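Local coordinates for geobacter metallireducens SMUG1 (Geobacter metallireducens, PDB 5H9I), which belongs to the uracil-DNA glycosylase superfamily and has an alpha/beta fold built around a four-stranded parallel sheet, at residues A[22-27]-A[158-162]. Residues are numbered along the deposited sequence; the frame is centred on the assembly and turned at random.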
# COMPACT_ATOMS: atom_id res chain seq x y z
N SER A 22 15.76 -13.39 0.04
CA SER A 22 15.73 -14.19 -1.15
C SER A 22 14.40 -14.85 -1.30
O SER A 22 13.79 -15.26 -0.31
CB SER A 22 16.83 -15.30 -1.12
OG SER A 22 18.09 -14.67 -1.11
N PHE A 23 13.97 -14.98 -2.55
CA PHE A 23 12.74 -15.65 -2.89
C PHE A 23 13.03 -16.63 -4.02
O PHE A 23 13.82 -16.32 -4.89
CB PHE A 23 11.65 -14.66 -3.29
CG PHE A 23 11.40 -13.61 -2.24
CD1 PHE A 23 10.47 -13.86 -1.23
CD2 PHE A 23 12.12 -12.40 -2.25
CE1 PHE A 23 10.26 -12.93 -0.25
CE2 PHE A 23 11.85 -11.44 -1.28
CZ PHE A 23 10.96 -11.74 -0.27
N SER A 24 12.35 -17.75 -4.00
CA SER A 24 12.59 -18.78 -5.02
C SER A 24 11.29 -19.30 -5.53
O SER A 24 10.22 -18.87 -5.10
CB SER A 24 13.45 -19.90 -4.46
OG SER A 24 12.90 -20.43 -3.28
N SER A 25 11.39 -20.24 -6.47
CA SER A 25 10.24 -20.78 -7.16
C SER A 25 9.12 -21.09 -6.13
O SER A 25 9.42 -21.56 -5.05
CB SER A 25 10.67 -22.04 -7.98
OG SER A 25 9.87 -22.23 -9.13
N PRO A 26 7.82 -20.76 -6.43
CA PRO A 26 7.49 -20.29 -7.76
C PRO A 26 7.70 -18.77 -8.02
O PRO A 26 7.31 -18.27 -9.08
CB PRO A 26 6.01 -20.54 -7.84
CG PRO A 26 5.56 -20.13 -6.51
CD PRO A 26 6.65 -20.59 -5.56
N VAL A 27 8.31 -18.06 -7.08
CA VAL A 27 8.75 -16.66 -7.42
C VAL A 27 9.89 -16.66 -8.41
O VAL A 27 10.94 -17.22 -8.14
CB VAL A 27 9.19 -15.88 -6.14
CG1 VAL A 27 9.54 -14.42 -6.46
CG2 VAL A 27 8.11 -15.94 -5.04
N LEU A 158 3.58 -17.36 -0.43
CA LEU A 158 5.01 -17.62 -0.36
C LEU A 158 5.31 -18.77 0.60
O LEU A 158 4.61 -18.94 1.61
CB LEU A 158 5.81 -16.39 0.12
CG LEU A 158 5.63 -15.11 -0.78
CD1 LEU A 158 6.26 -13.86 -0.17
CD2 LEU A 158 6.12 -15.29 -2.19
N ARG A 159 6.42 -19.45 0.37
CA ARG A 159 6.76 -20.59 1.25
C ARG A 159 7.13 -19.99 2.61
O ARG A 159 7.70 -18.91 2.65
CB ARG A 159 7.91 -21.41 0.64
CG ARG A 159 9.25 -20.71 0.50
CD ARG A 159 10.37 -21.61 -0.08
NE ARG A 159 10.04 -22.09 -1.43
CZ ARG A 159 9.63 -23.32 -1.75
NH1 ARG A 159 9.54 -24.28 -0.82
NH2 ARG A 159 9.34 -23.61 -3.03
N ARG A 160 6.74 -20.64 3.70
CA ARG A 160 6.91 -20.11 5.05
C ARG A 160 8.30 -19.57 5.29
O ARG A 160 8.44 -18.54 5.93
CB ARG A 160 6.60 -21.19 6.10
N GLY A 161 9.34 -20.24 4.79
CA GLY A 161 10.73 -19.89 5.07
C GLY A 161 11.13 -18.52 4.54
O GLY A 161 12.03 -17.86 5.05
N GLU A 162 10.45 -18.13 3.46
CA GLU A 162 10.70 -16.87 2.79
C GLU A 162 9.70 -15.80 3.31
O GLU A 162 10.04 -14.61 3.37
CB GLU A 162 10.60 -17.08 1.28
CG GLU A 162 11.82 -17.83 0.76
CD GLU A 162 11.75 -18.30 -0.70
OE1 GLU A 162 10.72 -18.05 -1.38
OE2 GLU A 162 12.75 -18.95 -1.15
O HOH W 1 12.70 -14.08 2.15
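In this alpha/beta fold of the uracil-DNA glycosylase superfamily, the N-terminal end of helix 160-181 packs against the loop that joins helix 7-19 to strand 29-31, with 336 Å² buried between 22-27 and 158-162. The contact is peripheral, its centre about 21 Å from the centre of the chain. L158 supplies the apolar part: its CD2 lies 3.5 Å from V27 CG2, and its CD1 is 4.1 Å from F23 CE1. Both L158 and V27 are buried and touch I153 of strand 152-153, while the F23 ring meets F145 edge-to-face, so this side of the loop rests on the small antiparallel sheet. R159, at the N-cap position, points its CB toward the loop; the side chain, bent at chi1 and chi3 (both p), brings NH2 to S25 O at 2.9 Å with an N-H...O angle of 175°, and S25 O lies near the guanidinium plane, as expected for a well-aligned hydrogen bond. That carbonyl belongs to the cis peptide preceding P26. Three residues past the N-cap, E162, whose N hydrogen-bonds to R159 O at 3.0 Å, has the largest covered area, 86 Å². Its carboxylate takes two hydrogen bonds from one residue: S24 N to E162 OE1 at 3.1 Å (162°), and S24 OG to E162 OE2 at 2.6 Å. The p rotamer of S24 places OG on the same side as its amide, so backbone and side chain reach the carboxylate together. Beside this pairing, a water donates to both backbone carbonyls, 2.9 Å from S22 O and 3.0 Å from E162 O.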